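Local coordinates for protein Rio2 kinase (Chaetomium thermophilum, PDB 4GYI) that binds ADP and magnesium as an atypical RIO-type kinase, forms a phosphoaspartate, and acts through its ATPase activity on the maturing pre-40S ribosomal subunit, at residues I281-F284 against F285-F289; L226-G229 against D230-E233; A244-P247 against S248-T251; V204-P207 against A208-Y211. All coordinates share one frame; numbering follows the deposited sequence.

Overall arrangement
All four contacts lie in the RIO kinase domain, and interaction 2 is the one at the nucleotide. It belongs to the catalytic loop, with the side chain of Asp230 about 5 Å from the magnesium ion and about 6 Å from ADP. Interaction 1, the end of helix 270-289, packs against it: the centres are 15 Å apart, and Arg287 NH2 meets Glu233 OE2 at 2.9 Å in a salt bridge. Interaction 4, which starts helix 207-223, also touches interaction 1, through Pro207 and Tyr211 on Phe285, their centres 11 Å apart. Interaction 3 is the tip of a hairpin, about 6 Å from interaction 4 at the nearest atoms and away from the nucleotide.

Interaction 1: residues I281-F284 against F285-F289; sequences IKRF and FERRF
Phe284 sets its ring among Phe285, Arg287, Arg288 and Phe289 of its own helix. Its edge is directed at the face of Phe285 in an offset edge-to-face pair, the planes 76° apart and Phe284 CD2 3.7 Å from Phe285 CD2. One atom further along the same side of the ring, Phe284 CE2 lies 3.5 Å from Phe289 CE2, completing an aromatic cluster. Ile281 extends the apolar patch, its CG2 lying 4.0 Å from Phe285 CD2. With CG anti to the backbone N (chi1 177°), the Phe284 ring runs alongside Arg288, whose CB stands over one ring face, 4.0 Å from the centroid, as a CH-pi contact. At the polar edge, Arg287 presents the face of its guanidinium to Phe284 CD1, with NH1 at 3.8 Å from that carbon. Beneath these side chains the helix bonds hold, and Arg283 O accepts from both Arg287 N and Glu286 N, the latter from above the carbonyl plane. Shortening Phe284 to an alanine is likely to open a gap beside Phe285 and Phe289, take from Arg288 CB the face it covers and leave the Arg287 guanidinium without the ring edge that limits its swing. Arg283 NH2 comes within 3.3 Å of Arg287 NE, a close approach of like charges, which the Glu233 carboxylate bound to Arg287 probably offsets in part. Arginine thus serves in two ways: Arg288 gives its stem to the ring and its NH2 to Val201 O, while Arg287 gives its guanidinium to the ring edge and to Glu233.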
ATOM      1  N   ILE A 281      -2.356 -12.085  17.615  1.00 34.67           N
ATOM      2  CA  ILE A 281      -3.570 -12.889  17.543  1.00 36.84           C
ATOM      3  C   ILE A 281      -4.029 -13.368  18.932  1.00 41.42           C
ATOM      4  O   ILE A 281      -5.188 -13.162  19.315  1.00 43.45           O
ATOM      5  CB  ILE A 281      -3.368 -14.097  16.613  1.00 37.80           C
ATOM      6  CG1 ILE A 281      -3.153 -13.621  15.170  1.00 37.83           C
ATOM      7  CG2 ILE A 281      -4.537 -15.052  16.703  1.00 38.04           C
ATOM      8  CD1 ILE A 281      -4.174 -12.619  14.711  1.00 40.81           C
ATOM      9  N   LYS A 282      -3.125 -13.991  19.691  1.00 29.21           N
ATOM     10  CA  LYS A 282      -3.466 -14.466  21.033  1.00 36.27           C
ATOM     11  C   LYS A 282      -3.965 -13.320  21.913  1.00 42.74           C
ATOM     12  O   LYS A 282      -4.996 -13.446  22.571  1.00 43.17           O
ATOM     13  CB  LYS A 282      -2.267 -15.143  21.713  1.00 35.54           C
ATOM     14  CG  LYS A 282      -1.860 -16.456  21.073  1.00 36.84           C
ATOM     15  CD  LYS A 282      -0.722 -17.120  21.867  1.00 46.26           C
ATOM     16  CE  LYS A 282      -0.207 -18.362  21.148  1.00 48.18           C
ATOM     17  NZ  LYS A 282       0.903 -19.084  21.839  1.00 48.69           N
ATOM     18  N   ARG A 283      -3.231 -12.208  21.931  1.00 36.94           N
ATOM     19  CA  ARG A 283      -3.650 -11.035  22.704  1.00 43.13           C
ATOM     20  C   ARG A 283      -5.084 -10.634  22.359  1.00 45.07           C
ATOM     21  O   ARG A 283      -5.925 -10.512  23.246  1.00 48.07           O
ATOM     22  CB  ARG A 283      -2.729  -9.846  22.453  1.00 55.46           C
ATOM     23  CG  ARG A 283      -1.603  -9.666  23.453  1.00 74.97           C
ATOM     24  CD  ARG A 283      -0.957  -8.300  23.244  1.00 89.01           C
ATOM     25  NE  ARG A 283      -1.973  -7.253  23.165  1.00 99.77           N
ATOM     26  CZ  ARG A 283      -2.179  -6.333  24.102  1.00109.52           C
ATOM     27  NH1 ARG A 283      -1.422  -6.308  25.191  1.00114.80           N
ATOM     28  NH2 ARG A 283      -3.136  -5.427  23.946  1.00110.84           N
ATOM     29  N   PHE A 284      -5.355 -10.443  21.069  1.00 37.23           N
ATOM     30  CA  PHE A 284      -6.685 -10.049  20.631  1.00 39.51           C
ATOM     31  C   PHE A 284      -7.759 -11.038  21.094  1.00 38.76           C
ATOM     32  O   PHE A 284      -8.765 -10.644  21.686  1.00 42.66           O
ATOM     33  CB  PHE A 284      -6.748  -9.871  19.112  1.00 33.61           C
ATOM     34  CG  PHE A 284      -8.122  -9.542  18.616  1.00 34.06           C
ATOM     35  CD1 PHE A 284      -8.637  -8.263  18.773  1.00 35.47           C
ATOM     36  CD2 PHE A 284      -8.918 -10.524  18.035  1.00 36.03           C
ATOM     37  CE1 PHE A 284      -9.914  -7.951  18.327  1.00 33.86           C
ATOM     38  CE2 PHE A 284     -10.194 -10.237  17.603  1.00 34.91           C
ATOM     39  CZ  PHE A 284     -10.694  -8.939  17.732  1.00 32.53           C
ATOM     40  N   PHE A 285      -7.521 -12.321  20.860  1.00 39.16           N
ATOM     41  CA  PHE A 285      -8.460 -13.350  21.284  1.00 43.25           C
ATOM     42  C   PHE A 285      -8.629 -13.424  22.786  1.00 45.77           C
ATOM     43  O   PHE A 285      -9.643 -13.899  23.276  1.00 45.61           O
ATOM     44  CB  PHE A 285      -8.081 -14.708  20.708  1.00 37.68           C
ATOM     45  CG  PHE A 285      -8.616 -14.917  19.331  1.00 39.14           C
ATOM     46  CD1 PHE A 285      -9.635 -15.812  19.099  1.00 43.55           C
ATOM     47  CD2 PHE A 285      -8.142 -14.157  18.274  1.00 39.71           C
ATOM     48  CE1 PHE A 285     -10.146 -15.978  17.822  1.00 43.11           C
ATOM     49  CE2 PHE A 285      -8.646 -14.324  17.003  1.00 36.28           C
ATOM     50  CZ  PHE A 285      -9.648 -15.230  16.777  1.00 33.40           C
ATOM     51  N   GLU A 286      -7.649 -12.926  23.520  1.00 46.10           N
ATOM     52  CA  GLU A 286      -7.743 -12.980  24.961  1.00 51.02           C
ATOM     53  C   GLU A 286      -8.591 -11.812  25.449  1.00 48.85           C
ATOM     54  O   GLU A 286      -9.499 -11.999  26.258  1.00 52.05           O
ATOM     55  CB  GLU A 286      -6.353 -12.976  25.594  1.00 62.51           C
ATOM     56  CG  GLU A 286      -6.308 -13.520  27.003  1.00 75.45           C
ATOM     57  CD  GLU A 286      -6.849 -12.545  28.027  1.00 93.84           C
ATOM     58  OE1 GLU A 286      -6.795 -11.322  27.764  1.00 91.01           O
ATOM     59  OE2 GLU A 286      -7.329 -13.000  29.092  1.00107.84           O
ATOM     60  N   ARG A 287      -8.314 -10.608  24.950  1.00 50.10           N
ATOM     61  CA  ARG A 287      -9.061  -9.436  25.406  1.00 51.96           C
ATOM     62  C   ARG A 287     -10.472  -9.314  24.811  1.00 52.40           C
ATOM     63  O   ARG A 287     -11.395  -8.862  25.492  1.00 55.94           O
ATOM     64  CB  ARG A 287      -8.257  -8.135  25.241  1.00 55.66           C
ATOM     65  CG  ARG A 287      -7.550  -7.982  23.912  1.00 74.27           C
ATOM     66  CD  ARG A 287      -6.748  -6.679  23.832  1.00 83.96           C
ATOM     67  NE  ARG A 287      -5.933  -6.597  22.615  1.00 84.95           N
ATOM     68  CZ  ARG A 287      -6.346  -6.094  21.451  1.00 81.19           C
ATOM     69  NH1 ARG A 287      -7.577  -5.617  21.323  1.00 79.86           N
ATOM     70  NH2 ARG A 287      -5.525  -6.066  20.409  1.00 79.48           N
ATOM     71  N   ARG A 288     -10.648  -9.738  23.561  1.00 55.23           N
ATOM     72  CA  ARG A 288     -11.939  -9.576  22.879  1.00 50.91           C
ATOM     73  C   ARG A 288     -12.941 -10.718  23.123  1.00 50.51           C
ATOM     74  O   ARG A 288     -14.130 -10.468  23.325  1.00 55.05           O
ATOM     75  CB  ARG A 288     -11.730  -9.318  21.378  1.00 57.73           C
ATOM     76  CG  ARG A 288     -12.999  -9.363  20.523  1.00 58.66           C
ATOM     77  CD  ARG A 288     -14.007  -8.266  20.854  1.00 64.62           C
ATOM     78  NE  ARG A 288     -15.217  -8.399  20.035  1.00 76.23           N
ATOM     79  CZ  ARG A 288     -16.357  -8.967  20.437  1.00 78.03           C
ATOM     80  NH1 ARG A 288     -16.473  -9.457  21.668  1.00 79.65           N
ATOM     81  NH2 ARG A 288     -17.389  -9.041  19.608  1.00 69.60           N
ATOM     82  N   PHE A 289     -12.474 -11.964  23.114  1.00 43.33           N
ATOM     83  CA  PHE A 289     -13.384 -13.098  23.321  1.00 48.98           C
ATOM     84  C   PHE A 289     -13.062 -13.911  24.575  1.00 56.91           C
ATOM     85  O   PHE A 289     -13.686 -14.943  24.822  1.00 63.51           O
ATOM     86  CB  PHE A 289     -13.383 -14.032  22.112  1.00 51.87           C
ATOM     87  CG  PHE A 289     -13.509 -13.325  20.793  1.00 47.04           C
ATOM     88  CD1 PHE A 289     -14.701 -12.721  20.424  1.00 46.54           C
ATOM     89  CD2 PHE A 289     -12.439 -13.272  19.922  1.00 49.12           C
ATOM     90  CE1 PHE A 289     -14.816 -12.079  19.215  1.00 51.64           C
ATOM     91  CE2 PHE A 289     -12.546 -12.638  18.714  1.00 38.50           C
ATOM     92  CZ  PHE A 289     -13.733 -12.030  18.359  1.00 49.76           C
TER

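Interaction 2: residues L226-G229 against D230-E233; sequences LIHG and DFNE
His228 begins its contact at CB, which lies 3.9 Å from Phe231 CD1, at the edge of that ring. CG anti to the backbone N (chi1 -177°) carries the imidazole out over the chain that follows, where its face receives the edge of Phe231; the two planes stand 82° apart. The next atom, ND1, accepts the backbone N-H of Asp230 at 3.0 Å, the donor lying in the imidazole plane. CE1 then rests 3.3 Å from Asp230 O, and at the tip NE2 hydrogen-bonds to Ile257 O. A histidine suits the place because one flat ring can grip two backbone positions while offering a face to an aromatic neighbour. This His-Gly-Asp sequence is the RIO counterpart of the His-Arg-Asp motif in the catalytic loop of protein kinases, and, as in other kinases, an aspartate of the helix behind, Asp277, takes backbone N-H groups of the loop, here those of Gly229 and Phe231. Gly229 has a positive phi (91°), at which a CB would press on the carbonyl oxygen of His228. Beyond it, the Asp230 side chain lies about 5 Å from the magnesium ion; its OD2 forms a salt bridge with Arg343, the last modelled residue, while a water donates both to OD1, at 3.1 Å, and to Gly229 O, at 3.2 Å.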
ATOM      1  N   LEU A 226       6.987 -16.903   3.959  1.00 40.19           N
ATOM      2  CA  LEU A 226       6.582 -15.550   4.339  1.00 39.99           C
ATOM      3  C   LEU A 226       6.142 -15.376   5.794  1.00 50.19           C
ATOM      4  O   LEU A 226       5.593 -16.296   6.424  1.00 48.78           O
ATOM      5  CB  LEU A 226       5.465 -15.064   3.429  1.00 35.29           C
ATOM      6  CG  LEU A 226       5.884 -14.822   1.982  1.00 43.96           C
ATOM      7  CD1 LEU A 226       4.662 -14.590   1.133  1.00 45.96           C
ATOM      8  CD2 LEU A 226       6.832 -13.633   1.902  1.00 43.81           C
ATOM      9  N   ILE A 227       6.396 -14.171   6.302  1.00 31.29           N
ATOM     10  CA  ILE A 227       5.867 -13.716   7.569  1.00 30.88           C
ATOM     11  C   ILE A 227       5.224 -12.360   7.304  1.00 38.52           C
ATOM     12  O   ILE A 227       5.869 -11.450   6.762  1.00 33.04           O
ATOM     13  CB  ILE A 227       6.983 -13.527   8.579  1.00 30.91           C
ATOM     14  CG1 ILE A 227       7.602 -14.875   8.941  1.00 32.43           C
ATOM     15  CG2 ILE A 227       6.475 -12.807   9.818  1.00 27.51           C
ATOM     16  CD1 ILE A 227       8.884 -14.727   9.691  1.00 37.72           C
ATOM     17  N   HIS A 228       3.957 -12.228   7.676  1.00 35.88           N
ATOM     18  CA  HIS A 228       3.167 -11.043   7.337  1.00 37.67           C
ATOM     19  C   HIS A 228       3.763  -9.784   7.956  1.00 31.72           C
ATOM     20  O   HIS A 228       4.000  -8.803   7.254  1.00 31.41           O
ATOM     21  CB  HIS A 228       1.709 -11.233   7.762  1.00 30.45           C
ATOM     22  CG  HIS A 228       0.810 -10.094   7.387  1.00 32.20           C
ATOM     23  ND1 HIS A 228       0.761  -8.920   8.108  1.00 34.22           N
ATOM     24  CD2 HIS A 228      -0.104  -9.967   6.396  1.00 25.84           C
ATOM     25  CE1 HIS A 228      -0.128  -8.108   7.561  1.00 33.31           C
ATOM     26  NE2 HIS A 228      -0.672  -8.719   6.524  1.00 25.56           N
ATOM     27  N   GLY A 229       4.050  -9.837   9.256  1.00 26.88           N
ATOM     28  CA  GLY A 229       4.759  -8.760   9.935  1.00 25.39           C
ATOM     29  C   GLY A 229       3.849  -7.695  10.540  1.00 30.67           C
ATOM     30  O   GLY A 229       4.299  -6.852  11.314  1.00 32.84           O
ATOM     31  N   ASP A 230       2.566  -7.720  10.192  1.00 29.36           N
ATOM     32  CA  ASP A 230       1.616  -6.794  10.809  1.00 31.08           C
ATOM     33  C   ASP A 230       0.249  -7.487  10.899  1.00 36.96           C
ATOM     34  O   ASP A 230      -0.785  -6.932  10.524  1.00 26.69           O
ATOM     35  CB  ASP A 230       1.564  -5.493   9.998  1.00 31.94           C
ATOM     36  CG  ASP A 230       0.833  -4.384  10.721  1.00 49.07           C
ATOM     37  OD1 ASP A 230       0.684  -4.497  11.959  1.00 43.79           O
ATOM     38  OD2 ASP A 230       0.402  -3.415  10.046  1.00 51.91           O
ATOM     39  N   PHE A 231       0.277  -8.728  11.386  1.00 32.25           N
ATOM     40  CA  PHE A 231      -0.863  -9.625  11.359  1.00 33.45           C
ATOM     41  C   PHE A 231      -1.666  -9.368  12.624  1.00 42.72           C
ATOM     42  O   PHE A 231      -1.316  -9.841  13.701  1.00 50.82           O
ATOM     43  CB  PHE A 231      -0.367 -11.083  11.292  1.00 34.70           C
ATOM     44  CG  PHE A 231      -1.412 -12.088  10.841  1.00 37.13           C
ATOM     45  CD1 PHE A 231      -1.545 -12.420   9.502  1.00 37.29           C
ATOM     46  CD2 PHE A 231      -2.224 -12.733  11.762  1.00 38.98           C
ATOM     47  CE1 PHE A 231      -2.490 -13.362   9.082  1.00 42.21           C
ATOM     48  CE2 PHE A 231      -3.167 -13.669  11.354  1.00 33.65           C
ATOM     49  CZ  PHE A 231      -3.304 -13.985  10.004  1.00 32.35           C
ATOM     50  N   ASN A 232      -2.728  -8.585  12.489  1.00 34.30           N
ATOM     51  CA  ASN A 232      -3.528  -8.173  13.626  1.00 35.14           C
ATOM     52  C   ASN A 232      -4.951  -7.879  13.173  1.00 30.76           C
ATOM     53  O   ASN A 232      -5.294  -8.112  12.020  1.00 33.79           O
ATOM     54  CB  ASN A 232      -2.896  -6.968  14.328  1.00 34.26           C
ATOM     55  CG  ASN A 232      -2.719  -5.785  13.407  1.00 45.19           C
ATOM     56  OD1 ASN A 232      -3.630  -5.416  12.672  1.00 36.75           O
ATOM     57  ND2 ASN A 232      -1.532  -5.191  13.427  1.00 54.89           N
ATOM     58  N   GLU A 233      -5.767  -7.361  14.080  1.00 25.80           N
ATOM     59  CA  GLU A 233      -7.206  -7.314  13.872  1.00 26.22           C
ATOM     60  C   GLU A 233      -7.621  -6.196  12.904  1.00 34.23           C
ATOM     61  O   GLU A 233      -8.799  -6.069  12.573  1.00 32.06           O
ATOM     62  CB  GLU A 233      -7.945  -7.182  15.211  1.00 28.71           C
ATOM     63  CG  GLU A 233      -7.668  -5.860  15.964  1.00 49.80           C
ATOM     64  CD  GLU A 233      -6.496  -5.959  16.940  1.00 56.78           C
ATOM     65  OE1 GLU A 233      -5.695  -6.920  16.835  1.00 48.95           O
ATOM     66  OE2 GLU A 233      -6.383  -5.080  17.822  1.00 58.38           O
TER
HETATM   67  O   HOH W   1       3.552  -4.473  13.254  1.00 58.59           O

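Interaction 3: residues A244-P247 against S248-T251; sequences AEDP and SSIT
Asp246 offers two carboxylate oxygens and its backbone carbonyl to the serines that follow, and the serine hydroxyls and the Ser249 backbone N-H supply the donors. Ser248 OG donates to Asp246 OD2 at 2.9 Å, meeting the oxygen from about 40° above the carboxylate plane. Ser249 OG has a choice: Asp246 O is 3.1 Å away and Asp246 OD1 3.2 Å, and its single proton can serve either, so which one takes it is not settled. The carbonyl Asp246 O also receives Ser249 N, a weak bond at 3.4 Å. Asp246 CG lies between the backbone N and the carbonyl carbon (chi1 90°), which brings the carboxylate over the turn and within reach of both hydroxyls. Replacing Asp246 by an alanine would probably leave Ser248 OG without its acceptor and set that hydroxyl free to turn. Pro247 suits the next position, since its fixed phi matches the turn and it has no N-H to satisfy; its carbonyl O lies 3.5 Å from Ile250 CD1. The weak bond from Ser249 N back to Asp246 O closes a beta turn, at the tip of the antiparallel hairpin that joins strands 236-242 and 250-256.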
ATOM      1  N   ALA A 244     -26.661 -22.072   4.615  1.00 85.21           N
ATOM      2  CA  ALA A 244     -27.790 -22.485   3.782  1.00 80.36           C
ATOM      3  C   ALA A 244     -28.906 -23.158   4.561  1.00 75.57           C
ATOM      4  O   ALA A 244     -30.083 -22.972   4.243  1.00 79.38           O
ATOM      5  CB  ALA A 244     -27.316 -23.401   2.660  1.00 80.13           C
ATOM      6  N   GLU A 245     -28.541 -23.942   5.573  1.00 72.29           N
ATOM      7  CA  GLU A 245     -29.530 -24.740   6.305  1.00 77.37           C
ATOM      8  C   GLU A 245     -30.197 -23.991   7.454  1.00 73.67           C
ATOM      9  O   GLU A 245     -31.421 -24.036   7.595  1.00 70.20           O
ATOM     10  CB  GLU A 245     -28.940 -26.062   6.794  1.00 70.20           C
ATOM     11  CG  GLU A 245     -29.456 -27.252   6.020  1.00 75.13           C
ATOM     12  CD  GLU A 245     -29.459 -28.515   6.839  1.00 70.43           C
ATOM     13  OE1 GLU A 245     -28.419 -28.816   7.457  1.00 71.27           O
ATOM     14  OE2 GLU A 245     -30.508 -29.197   6.875  1.00 83.34           O
ATOM     15  N   ASP A 246     -29.404 -23.319   8.286  1.00 71.03           N
ATOM     16  CA  ASP A 246     -29.997 -22.367   9.225  1.00 79.39           C
ATOM     17  C   ASP A 246     -29.207 -21.063   9.335  1.00 70.42           C
ATOM     18  O   ASP A 246     -27.981 -21.062   9.506  1.00 63.13           O
ATOM     19  CB  ASP A 246     -30.357 -23.001  10.586  1.00 87.99           C
ATOM     20  CG  ASP A 246     -29.235 -22.938  11.593  1.00 87.44           C
ATOM     21  OD1 ASP A 246     -28.100 -23.329  11.250  1.00 87.62           O
ATOM     22  OD2 ASP A 246     -29.499 -22.507  12.738  1.00 84.03           O
ATOM     23  N   PRO A 247     -29.921 -19.941   9.199  1.00 66.34           N
ATOM     24  CA  PRO A 247     -29.313 -18.614   9.072  1.00 61.19           C
ATOM     25  C   PRO A 247     -28.836 -18.042  10.408  1.00 61.42           C
ATOM     26  O   PRO A 247     -28.091 -17.062  10.418  1.00 67.66           O
ATOM     27  CB  PRO A 247     -30.444 -17.778   8.485  1.00 63.38           C
ATOM     28  CG  PRO A 247     -31.686 -18.411   9.036  1.00 64.33           C
ATOM     29  CD  PRO A 247     -31.393 -19.887   9.152  1.00 66.46           C
ATOM     30  N   SER A 248     -29.258 -18.651  11.511  1.00 65.81           N
ATOM     31  CA  SER A 248     -28.734 -18.308  12.829  1.00 72.85           C
ATOM     32  C   SER A 248     -27.213 -18.462  12.882  1.00 71.36           C
ATOM     33  O   SER A 248     -26.521 -17.629  13.467  1.00 67.58           O
ATOM     34  CB  SER A 248     -29.375 -19.182  13.911  1.00 80.43           C
ATOM     35  OG  SER A 248     -28.507 -20.239  14.294  1.00 83.16           O
ATOM     36  N   SER A 249     -26.690 -19.527  12.278  1.00 71.37           N
ATOM     37  CA  SER A 249     -25.242 -19.749  12.277  1.00 64.01           C
ATOM     38  C   SER A 249     -24.554 -18.971  11.162  1.00 59.42           C
ATOM     39  O   SER A 249     -25.028 -18.920  10.032  1.00 62.70           O
ATOM     40  CB  SER A 249     -24.909 -21.233  12.169  1.00 71.16           C
ATOM     41  OG  SER A 249     -25.380 -21.766  10.950  1.00 79.30           O
ATOM     42  N   ILE A 250     -23.432 -18.354  11.497  1.00 44.11           N
ATOM     43  CA  ILE A 250     -22.711 -17.519  10.560  1.00 44.04           C
ATOM     44  C   ILE A 250     -21.339 -18.133  10.395  1.00 55.88           C
ATOM     45  O   ILE A 250     -20.631 -18.335  11.379  1.00 65.56           O
ATOM     46  CB  ILE A 250     -22.578 -16.090  11.125  1.00 48.01           C
ATOM     47  CG1 ILE A 250     -23.937 -15.609  11.661  1.00 58.09           C
ATOM     48  CG2 ILE A 250     -22.004 -15.126  10.095  1.00 46.63           C
ATOM     49  CD1 ILE A 250     -25.002 -15.429  10.599  1.00 55.86           C
ATOM     50  N   THR A 251     -20.966 -18.461   9.162  1.00 58.55           N
ATOM     51  CA  THR A 251     -19.604 -18.906   8.897  1.00 58.79           C
ATOM     52  C   THR A 251     -18.727 -17.688   8.649  1.00 52.92           C
ATOM     53  O   THR A 251     -19.119 -16.746   7.947  1.00 44.78           O
ATOM     54  CB  THR A 251     -19.510 -19.880   7.706  1.00 60.27           C
ATOM     55  OG1 THR A 251     -19.799 -19.185   6.488  1.00 72.12           O
ATOM     56  CG2 THR A 251     -20.487 -21.024   7.876  1.00 56.49           C
TER

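Interaction 4: residues V204-P207 against A208-Y211; sequences VPDP and ASLY
Asp206 and Ser209 meet at the start of helix 207-223, where Asp206 is the N-cap and Pro207 opens the first turn; by its place before the catalytic loop this helix corresponds to αE of the kinase C-lobe. The side-chain bond runs from Ser209 OG to Asp206 OD2 over a short 2.5 Å, approaching from well above the carboxylate plane. The serine hydroxyl can do this because OG lies beside its own backbone N (chi1 -74°), tilted back toward the cap. An aspartate fits the position, since its negative charge lies near the N-terminal end of the helix, where it would be expected to interact well with the helix dipole. The backbone bonds come next. Ser209 N makes only a weak bond to Asp206 O, at 3.4 Å, whereas Tyr211 N donates to Pro207 O at 2.8 Å and 170°, a nearly straight i to i+4 bond of the first turn. Proline suits the first turn, having no N-H that would need an acceptor there. The apolar contact is looser: a single long approach, Val204 CG2 to Leu210 CD2 at 4.4 Å, joins the loop to the helix. Phe289 of helix 270-289 packs on Val204 and Pro207, and Phe285 meets Tyr211 edge-to-face, which joins this helix start to that neighbour. Solvent supplies the last link: a water accepts from Ala208 N at 3.2 Å and donates a weak bond to Asp206 OD1 at 3.4 Å.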
ATOM      1  N   VAL A 204     -18.793 -13.396  17.789  1.00 61.21           N
ATOM      2  CA  VAL A 204     -18.219 -14.681  17.428  1.00 49.96           C
ATOM      3  C   VAL A 204     -18.584 -15.734  18.473  1.00 59.29           C
ATOM      4  O   VAL A 204     -18.012 -15.766  19.563  1.00 60.83           O
ATOM      5  CB  VAL A 204     -16.700 -14.597  17.285  1.00 47.73           C
ATOM      6  CG1 VAL A 204     -16.119 -15.969  16.952  1.00 41.53           C
ATOM      7  CG2 VAL A 204     -16.324 -13.578  16.212  1.00 45.83           C
ATOM      8  N   PRO A 205     -19.570 -16.582  18.150  1.00 65.64           N
ATOM      9  CA  PRO A 205     -19.989 -17.633  19.083  1.00 67.66           C
ATOM     10  C   PRO A 205     -18.923 -18.712  19.263  1.00 64.06           C
ATOM     11  O   PRO A 205     -18.901 -19.327  20.319  1.00 62.99           O
ATOM     12  CB  PRO A 205     -21.238 -18.219  18.413  1.00 66.06           C
ATOM     13  CG  PRO A 205     -21.735 -17.126  17.519  1.00 72.02           C
ATOM     14  CD  PRO A 205     -20.500 -16.448  17.015  1.00 65.23           C
ATOM     15  N   ASP A 206     -18.061 -18.921  18.265  1.00 62.21           N
ATOM     16  CA  ASP A 206     -17.002 -19.942  18.325  1.00 53.40           C
ATOM     17  C   ASP A 206     -15.603 -19.373  18.035  1.00 51.32           C
ATOM     18  O   ASP A 206     -15.079 -19.521  16.933  1.00 47.68           O
ATOM     19  CB  ASP A 206     -17.315 -21.078  17.347  1.00 63.69           C
ATOM     20  CG  ASP A 206     -16.356 -22.256  17.481  1.00 72.66           C
ATOM     21  OD1 ASP A 206     -15.619 -22.327  18.491  1.00 75.91           O
ATOM     22  OD2 ASP A 206     -16.358 -23.121  16.575  1.00 67.25           O
ATOM     23  N   PRO A 207     -14.996 -18.715  19.028  1.00 49.16           N
ATOM     24  CA  PRO A 207     -13.667 -18.116  18.863  1.00 46.25           C
ATOM     25  C   PRO A 207     -12.601 -19.143  18.463  1.00 46.31           C
ATOM     26  O   PRO A 207     -11.705 -18.819  17.688  1.00 47.08           O
ATOM     27  CB  PRO A 207     -13.356 -17.562  20.258  1.00 45.24           C
ATOM     28  CG  PRO A 207     -14.688 -17.346  20.886  1.00 48.62           C
ATOM     29  CD  PRO A 207     -15.575 -18.430  20.353  1.00 42.02           C
ATOM     30  N   ALA A 208     -12.714 -20.363  18.974  1.00 49.61           N
ATOM     31  CA  ALA A 208     -11.695 -21.391  18.756  1.00 50.71           C
ATOM     32  C   ALA A 208     -11.502 -21.779  17.295  1.00 49.68           C
ATOM     33  O   ALA A 208     -10.382 -22.080  16.875  1.00 52.12           O
ATOM     34  CB  ALA A 208     -11.997 -22.642  19.605  1.00 50.97           C
ATOM     35  N   SER A 209     -12.594 -21.796  16.534  1.00 51.59           N
ATOM     36  CA  SER A 209     -12.525 -22.090  15.107  1.00 46.52           C
ATOM     37  C   SER A 209     -11.830 -20.976  14.358  1.00 44.07           C
ATOM     38  O   SER A 209     -10.985 -21.226  13.509  1.00 44.45           O
ATOM     39  CB  SER A 209     -13.925 -22.262  14.523  1.00 59.16           C
ATOM     40  OG  SER A 209     -14.485 -23.501  14.915  1.00 82.12           O
ATOM     41  N   LEU A 210     -12.217 -19.741  14.653  1.00 44.64           N
ATOM     42  CA  LEU A 210     -11.623 -18.600  13.975  1.00 39.70           C
ATOM     43  C   LEU A 210     -10.130 -18.515  14.319  1.00 37.17           C
ATOM     44  O   LEU A 210      -9.300 -18.313  13.435  1.00 36.38           O
ATOM     45  CB  LEU A 210     -12.367 -17.305  14.322  1.00 31.33           C
ATOM     46  CG  LEU A 210     -11.788 -16.009  13.740  1.00 41.14           C
ATOM     47  CD1 LEU A 210     -11.727 -16.063  12.210  1.00 42.86           C
ATOM     48  CD2 LEU A 210     -12.565 -14.778  14.218  1.00 38.14           C
ATOM     49  N   TYR A 211      -9.805 -18.688  15.602  1.00 34.79           N
ATOM     50  CA  TYR A 211      -8.424 -18.714  16.054  1.00 34.58           C
ATOM     51  C   TYR A 211      -7.622 -19.760  15.298  1.00 36.71           C
ATOM     52  O   TYR A 211      -6.539 -19.468  14.791  1.00 41.08           O
ATOM     53  CB  TYR A 211      -8.357 -18.989  17.548  1.00 45.17           C
ATOM     54  CG  TYR A 211      -6.953 -19.142  18.104  1.00 45.91           C
ATOM     55  CD1 TYR A 211      -6.224 -18.035  18.512  1.00 44.16           C
ATOM     56  CD2 TYR A 211      -6.367 -20.396  18.237  1.00 44.88           C
ATOM     57  CE1 TYR A 211      -4.952 -18.172  19.041  1.00 44.36           C
ATOM     58  CE2 TYR A 211      -5.094 -20.541  18.767  1.00 44.83           C
ATOM     59  CZ  TYR A 211      -4.399 -19.428  19.167  1.00 44.39           C
ATOM     60  OH  TYR A 211      -3.144 -19.560  19.687  1.00 56.37           O
TER
HETATM   61  O   HOH W   2     -14.461 -21.245  21.474  1.00 51.25           O